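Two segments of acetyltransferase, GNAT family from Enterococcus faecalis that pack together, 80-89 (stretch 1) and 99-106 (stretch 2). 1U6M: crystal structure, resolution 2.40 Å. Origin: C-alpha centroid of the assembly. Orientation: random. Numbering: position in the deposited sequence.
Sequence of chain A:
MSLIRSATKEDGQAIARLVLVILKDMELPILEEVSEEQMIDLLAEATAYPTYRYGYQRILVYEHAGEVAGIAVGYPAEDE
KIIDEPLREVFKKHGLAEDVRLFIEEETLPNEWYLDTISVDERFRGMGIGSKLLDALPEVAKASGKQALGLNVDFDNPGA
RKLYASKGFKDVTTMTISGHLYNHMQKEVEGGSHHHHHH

Stretch 1, residues 80-89: EKIIDEPLRE
Stretch 2 (99-106) DVRLFIEE

How do the two stretches run past each other, and what holds the first end of stretch 2? They run antiparallel: the CA atoms of Arg88 and Asp99 lie 7.0 Å apart, those of Asp84 and Leu102 7.8 Å, and those of Glu80 and Glu105 6.2 Å. Stretch 1 is loop or turn at its beginning and becomes helical toward its end, with Glu89 N donating to Glu85 O at 3.0 Å, and the helix continues later in the chain; stretch 2 has no regular helix or strand. Asp99 (phi/psi -99/34) turns its CA-to-CB bond away, and Arg88 NH1 lies 3.7 Å from Asp99 CA. Val100 (-51/137, chi1 p) accepts a direct hydrogen bond from stretch 1. Arg88, with chi1 m and chi2 and chi3 t, extends until NH1 donates to Val100 O at 2.6 Å and 169°, nearly straight, with the carbonyl oxygen near the guanidinium plane.

What does Leu102 contribute, once the CA-to-CB bond of Arg101 (-71/128) has pointed away? Leu102 has an unusual backbone, -128/-126, and an m,t side chain whose CA-to-CB bond points toward stretch 1. Its CD1 serves three neighbours: it lies 3.9 Å from Leu87 CD1 in an apolar contact, 4.2 Å from Asp84 CB, and over one face of the Arg88 guanidinium, 3.8 Å from NH2. Arg88 thus offers its edge to a carbonyl and a face to a methyl.

How does Phe103 meet Asp84? Phe103 (-97/144, chi1 m, chi2 80°) sets its CB sideways, and its CD1 comes 3.8 Å from Asp84 OD1. A water joins the same residues, donating to Asp84 OD2 and to Phe103 O, each at 2.6 Å. The CA-to-CB bond of Ile104 (-73/124; m,t) then points away.

What surrounds the Glu105 carboxylate? At -96/53, with chi1 m, chi2 t and chi3 -30°, Glu105 directs its CA-to-CB bond toward stretch 1 and has the largest covered area in the contact. Its OE2 is 3.1 Å from Asp84 OD2, a close approach of like charges, and 3.2 Å from Glu80 O; neither pair is a hydrogen bond. Water also links it to stretch 1: one molecule donates to Glu105 OE2 and to Lys81 O, both at 2.9 Å, while accepting from Asp84 N at 3.0 Å. A second donates to Lys81 O at 2.7 Å and weakly to Glu105 OE1 at 3.4 Å. Lys81 NZ lies 3.7 Å from Glu105 O. Glu106 (-128/41; m,t) turns its CA-to-CB bond away, its N 3.5 Å from Glu80 OE1 but poorly angled for bonding.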

ATOM      1  N   GLU A  80       9.347   3.038  -7.448  1.00 27.80           N
ATOM      2  CA  GLU A  80       9.415   1.729  -6.795  1.00 28.56           C
ATOM      3  C   GLU A  80      10.765   1.300  -6.171  1.00 28.51           C
ATOM      4  O   GLU A  80      10.825   0.414  -5.277  1.00 27.83           O
ATOM      5  CB  GLU A  80       8.976   0.629  -7.761  1.00 29.18           C
ATOM      6  CG  GLU A  80       8.410  -0.540  -6.891  1.00 35.95           C
ATOM      7  CD  GLU A  80       8.095  -1.814  -7.638  1.00 40.73           C
ATOM      8  OE1 GLU A  80       7.633  -2.769  -6.955  1.00 44.30           O
ATOM      9  OE2 GLU A  80       8.305  -1.850  -8.889  1.00 45.46           O
ATOM     10  N   LYS A  81      11.840   1.876  -6.677  1.00 27.94           N
ATOM     11  CA  LYS A  81      13.135   1.485  -6.218  1.00 29.02           C
ATOM     12  C   LYS A  81      13.597   2.364  -5.031  1.00 27.90           C
ATOM     13  O   LYS A  81      14.525   2.006  -4.336  1.00 29.24           O
ATOM     14  CB  LYS A  81      14.121   1.524  -7.399  1.00 29.45           C
ATOM     15  CG  LYS A  81      14.436   0.153  -7.966  1.00 33.24           C
ATOM     16  CD  LYS A  81      13.451  -0.366  -8.938  1.00 38.15           C
ATOM     17  CE  LYS A  81      13.852  -1.812  -9.280  1.00 42.02           C
ATOM     18  NZ  LYS A  81      13.264  -2.437 -10.543  1.00 43.96           N
ATOM     19  N   ILE A  82      12.950   3.492  -4.800  1.00 26.38           N
ATOM     20  CA  ILE A  82      13.333   4.384  -3.727  1.00 26.49           C
ATOM     21  C   ILE A  82      12.429   4.347  -2.467  1.00 26.98           C
ATOM     22  O   ILE A  82      12.726   5.067  -1.483  1.00 27.66           O
ATOM     23  CB  ILE A  82      13.577   5.868  -4.221  1.00 26.59           C
ATOM     24  CG1 ILE A  82      12.342   6.499  -4.899  1.00 28.58           C
ATOM     25  CG2 ILE A  82      14.695   5.909  -5.207  1.00 25.57           C
ATOM     26  CD1 ILE A  82      11.557   7.491  -3.998  1.00 29.72           C
ATOM     27  N   ILE A  83      11.362   3.518  -2.475  1.00 25.97           N
ATOM     28  CA  ILE A  83      10.262   3.645  -1.485  1.00 24.52           C
ATOM     29  C   ILE A  83      10.544   3.061  -0.073  1.00 24.57           C
ATOM     30  O   ILE A  83       9.994   3.511   0.943  1.00 22.95           O
ATOM     31  CB  ILE A  83       8.857   3.136  -2.066  1.00 24.40           C
ATOM     32  CG1 ILE A  83       8.987   1.722  -2.639  1.00 21.04           C
ATOM     33  CG2 ILE A  83       8.217   4.236  -3.020  1.00 23.04           C
ATOM     34  CD1 ILE A  83       7.697   1.111  -3.116  1.00 21.14           C
ATOM     35  N   ASP A  84      11.430   2.082  -0.031  1.00 25.95           N
ATOM     36  CA  ASP A  84      11.813   1.386   1.215  1.00 27.18           C
ATOM     37  C   ASP A  84      13.002   1.964   1.951  1.00 28.46           C
ATOM     38  O   ASP A  84      13.203   1.637   3.142  1.00 28.49           O
ATOM     39  CB  ASP A  84      12.025  -0.095   0.968  1.00 26.78           C
ATOM     40  CG  ASP A  84      10.694  -0.837   0.641  1.00 29.04           C
ATOM     41  OD1 ASP A  84       9.620  -0.535   1.253  1.00 28.40           O
ATOM     42  OD2 ASP A  84      10.738  -1.730  -0.230  1.00 31.03           O
ATOM     43  N   GLU A  85      13.749   2.845   1.265  1.00 29.85           N
ATOM     44  CA  GLU A  85      14.912   3.538   1.841  1.00 32.19           C
ATOM     45  C   GLU A  85      14.613   4.207   3.175  1.00 29.70           C
ATOM     46  O   GLU A  85      15.358   3.978   4.104  1.00 30.44           O
ATOM     47  CB  GLU A  85      15.565   4.599   0.915  1.00 32.30           C
ATOM     48  CG  GLU A  85      16.015   4.122  -0.463  1.00 36.83           C
ATOM     49  CD  GLU A  85      16.761   5.218  -1.261  1.00 37.37           C
ATOM     50  OE1 GLU A  85      16.901   6.364  -0.759  1.00 45.72           O
ATOM     51  OE2 GLU A  85      17.231   4.942  -2.365  1.00 39.63           O
ATOM     52  N   PRO A  86      13.567   5.071   3.256  1.00 28.39           N
ATOM     53  CA  PRO A  86      13.213   5.657   4.564  1.00 26.87           C
ATOM     54  C   PRO A  86      13.134   4.685   5.762  1.00 26.04           C
ATOM     55  O   PRO A  86      13.618   5.048   6.851  1.00 25.30           O
ATOM     56  CB  PRO A  86      11.877   6.352   4.268  1.00 26.18           C
ATOM     57  CG  PRO A  86      12.079   6.847   2.826  1.00 24.86           C
ATOM     58  CD  PRO A  86      12.705   5.639   2.183  1.00 27.25           C
ATOM     59  N   LEU A  87      12.557   3.489   5.569  1.00 24.63           N
ATOM     60  CA  LEU A  87      12.474   2.502   6.675  1.00 24.40           C
ATOM     61  C   LEU A  87      13.884   1.982   7.055  1.00 24.53           C
ATOM     62  O   LEU A  87      14.158   1.769   8.221  1.00 24.80           O
ATOM     63  CB  LEU A  87      11.595   1.281   6.335  1.00 22.78           C
ATOM     64  CG  LEU A  87      10.723   0.635   7.423  1.00 21.27           C
ATOM     65  CD1 LEU A  87      10.388  -0.928   7.294  1.00 14.13           C
ATOM     66  CD2 LEU A  87      10.965   1.079   8.900  1.00 18.40           C
ATOM     67  N   ARG A  88      14.744   1.747   6.069  1.00 24.33           N
ATOM     68  CA  ARG A  88      16.162   1.384   6.325  1.00 24.93           C
ATOM     69  C   ARG A  88      16.934   2.472   7.114  1.00 25.42           C
ATOM     70  O   ARG A  88      17.692   2.153   8.001  1.00 25.50           O
ATOM     71  CB  ARG A  88      16.854   1.069   5.008  1.00 24.20           C
ATOM     72  CG  ARG A  88      16.099  -0.045   4.213  1.00 23.98           C
ATOM     73  CD  ARG A  88      16.956  -0.714   3.174  1.00 20.36           C
ATOM     74  NE  ARG A  88      16.188  -1.656   2.383  1.00 19.67           N
ATOM     75  CZ  ARG A  88      15.895  -2.882   2.777  1.00 16.97           C
ATOM     76  NH1 ARG A  88      16.332  -3.317   3.950  1.00 15.41           N
ATOM     77  NH2 ARG A  88      15.173  -3.671   1.997  1.00 14.56           N
ATOM     78  N   GLU A  89      16.681   3.738   6.812  1.00 26.23           N
ATOM     79  CA  GLU A  89      17.216   4.871   7.521  1.00 28.93           C
ATOM     80  C   GLU A  89      16.769   4.924   8.967  1.00 26.89           C
ATOM     81  O   GLU A  89      17.578   5.185   9.851  1.00 28.05           O
ATOM     82  CB  GLU A  89      16.779   6.178   6.849  1.00 29.63           C
ATOM     83  CG  GLU A  89      17.541   6.586   5.589  1.00 33.47           C
ATOM     84  CD  GLU A  89      17.085   7.991   5.089  1.00 36.75           C
ATOM     85  OE1 GLU A  89      17.216   9.008   5.905  1.00 43.25           O
ATOM     86  OE2 GLU A  89      16.555   8.043   3.907  1.00 42.24           O
ATOM     87  N   ASP A  99      19.814  -3.755   6.425  1.00 32.00           N
ATOM     88  CA  ASP A  99      19.455  -4.666   5.352  1.00 29.98           C
ATOM     89  C   ASP A  99      18.425  -5.756   5.751  1.00 28.00           C
ATOM     90  O   ASP A  99      18.493  -6.901   5.318  1.00 26.22           O
ATOM     91  CB  ASP A  99      20.736  -5.266   4.792  1.00 30.43           C
ATOM     92  CG  ASP A  99      21.380  -6.293   5.727  1.00 32.11           C
ATOM     93  OD1 ASP A  99      21.313  -6.215   6.975  1.00 32.96           O
ATOM     94  OD2 ASP A  99      21.930  -7.248   5.185  1.00 39.16           O
ATOM     95  N   VAL A 100      17.504  -5.381   6.641  1.00 27.44           N
ATOM     96  CA  VAL A 100      16.287  -6.172   6.959  1.00 25.70           C
ATOM     97  C   VAL A 100      15.587  -6.534   5.625  1.00 25.00           C
ATOM     98  O   VAL A 100      15.461  -5.680   4.736  1.00 26.05           O
ATOM     99  CB  VAL A 100      15.347  -5.304   7.871  1.00 24.89           C
ATOM    100  CG1 VAL A 100      15.055  -3.968   7.209  1.00 24.76           C
ATOM    101  CG2 VAL A 100      14.033  -6.018   8.237  1.00 24.65           C
ATOM    102  N   ARG A 101      15.126  -7.766   5.493  1.00 24.71           N
ATOM    103  CA  ARG A 101      14.366  -8.212   4.348  1.00 26.46           C
ATOM    104  C   ARG A 101      12.955  -7.571   4.387  1.00 26.05           C
ATOM    105  O   ARG A 101      12.248  -7.679   5.383  1.00 26.36           O
ATOM    106  CB  ARG A 101      14.211  -9.757   4.336  1.00 25.64           C
ATOM    107  CG  ARG A 101      15.423 -10.531   4.814  1.00 28.31           C
ATOM    108  CD  ARG A 101      15.185 -12.088   4.803  1.00 30.63           C
ATOM    109  NE  ARG A 101      14.949 -12.469   3.425  1.00 36.32           N
ATOM    110  CZ  ARG A 101      15.827 -13.100   2.663  1.00 36.94           C
ATOM    111  NH1 ARG A 101      16.998 -13.516   3.150  1.00 38.45           N
ATOM    112  NH2 ARG A 101      15.521 -13.284   1.396  1.00 37.56           N
ATOM    113  N   LEU A 102      12.564  -6.942   3.283  1.00 25.77           N
ATOM    114  CA  LEU A 102      11.325  -6.192   3.155  1.00 25.46           C
ATOM    115  C   LEU A 102      10.612  -6.712   1.920  1.00 27.34           C
ATOM    116  O   LEU A 102      10.381  -7.913   1.793  1.00 27.64           O
ATOM    117  CB  LEU A 102      11.596  -4.679   3.081  1.00 23.07           C
ATOM    118  CG  LEU A 102      12.094  -4.040   4.394  1.00 21.08           C
ATOM    119  CD1 LEU A 102      12.403  -2.505   4.328  1.00 16.61           C
ATOM    120  CD2 LEU A 102      11.196  -4.422   5.641  1.00 20.38           C
ATOM    121  N   PHE A 103      10.249  -5.839   0.998  1.00 30.48           N
ATOM    122  CA  PHE A 103       9.590  -6.303  -0.253  1.00 33.12           C
ATOM    123  C   PHE A 103      10.546  -6.453  -1.407  1.00 33.88           C
ATOM    124  O   PHE A 103      11.455  -5.648  -1.603  1.00 31.91           O
ATOM    125  CB  PHE A 103       8.467  -5.338  -0.665  1.00 34.01           C
ATOM    126  CG  PHE A 103       7.578  -4.927   0.465  1.00 37.17           C
ATOM    127  CD1 PHE A 103       7.984  -3.938   1.359  1.00 38.57           C
ATOM    128  CD2 PHE A 103       6.328  -5.505   0.630  1.00 39.27           C
ATOM    129  CE1 PHE A 103       7.178  -3.547   2.402  1.00 38.44           C
ATOM    130  CE2 PHE A 103       5.500  -5.088   1.670  1.00 39.62           C
ATOM    131  CZ  PHE A 103       5.939  -4.121   2.563  1.00 38.01           C
ATOM    132  N   ILE A 104      10.293  -7.454  -2.215  1.00 37.91           N
ATOM    133  CA  ILE A 104      10.883  -7.505  -3.550  1.00 43.17           C
ATOM    134  C   ILE A 104      10.183  -6.462  -4.439  1.00 47.26           C
ATOM    135  O   ILE A 104       8.964  -6.415  -4.509  1.00 47.46           O
ATOM    136  CB  ILE A 104      10.898  -8.936  -4.103  1.00 43.25           C
ATOM    137  CG1 ILE A 104      11.489  -9.884  -3.030  1.00 43.89           C
ATOM    138  CG2 ILE A 104      11.746  -9.008  -5.361  1.00 43.56           C
ATOM    139  CD1 ILE A 104      11.631 -11.324  -3.472  1.00 47.33           C
ATOM    140  N   GLU A 105      10.976  -5.561  -5.019  1.00 53.04           N
ATOM    141  CA  GLU A 105      10.486  -4.317  -5.658  1.00 57.97           C
ATOM    142  C   GLU A 105      10.327  -4.510  -7.184  1.00 61.19           C
ATOM    143  O   GLU A 105      10.869  -3.740  -7.997  1.00 61.00           O
ATOM    144  CB  GLU A 105      11.414  -3.110  -5.334  1.00 57.76           C
ATOM    145  CG  GLU A 105      11.448  -2.624  -3.858  1.00 57.54           C
ATOM    146  CD  GLU A 105      12.570  -1.589  -3.580  1.00 57.93           C
ATOM    147  OE1 GLU A 105      13.629  -1.667  -4.264  1.00 56.19           O
ATOM    148  OE2 GLU A 105      12.404  -0.704  -2.680  1.00 56.30           O
ATOM    149  N   GLU A 106       9.587  -5.553  -7.561  1.00 64.00           N
ATOM    150  CA  GLU A 106       9.473  -5.895  -8.978  1.00 66.63           C
ATOM    151  C   GLU A 106       8.018  -6.052  -9.487  1.00 62.14           C
ATOM    152  O   GLU A 106       7.725  -6.938 -10.296  1.00 62.86           O
ATOM    153  CB  GLU A 106      10.336  -7.131  -9.277  1.00 67.93           C
ATOM    154  CG  GLU A 106      11.874  -6.854  -9.205  1.00 71.85           C
ATOM    155  CD  GLU A 106      12.721  -8.126  -9.014  1.00 72.16           C
ATOM    156  OE1 GLU A 106      12.167  -9.210  -8.718  1.00 74.38           O
ATOM    157  OE2 GLU A 106      13.960  -8.027  -9.153  1.00 77.85           O
TER
HETATM  158  O   HOH W   1      13.919   1.501  -1.551  1.00 30.77           O
HETATM  159  O   HOH W   2      16.500   0.175  -4.297  1.00 40.22           O
HETATM  160  O   HOH W   3      12.486  -3.690  -0.218  1.00 27.39           O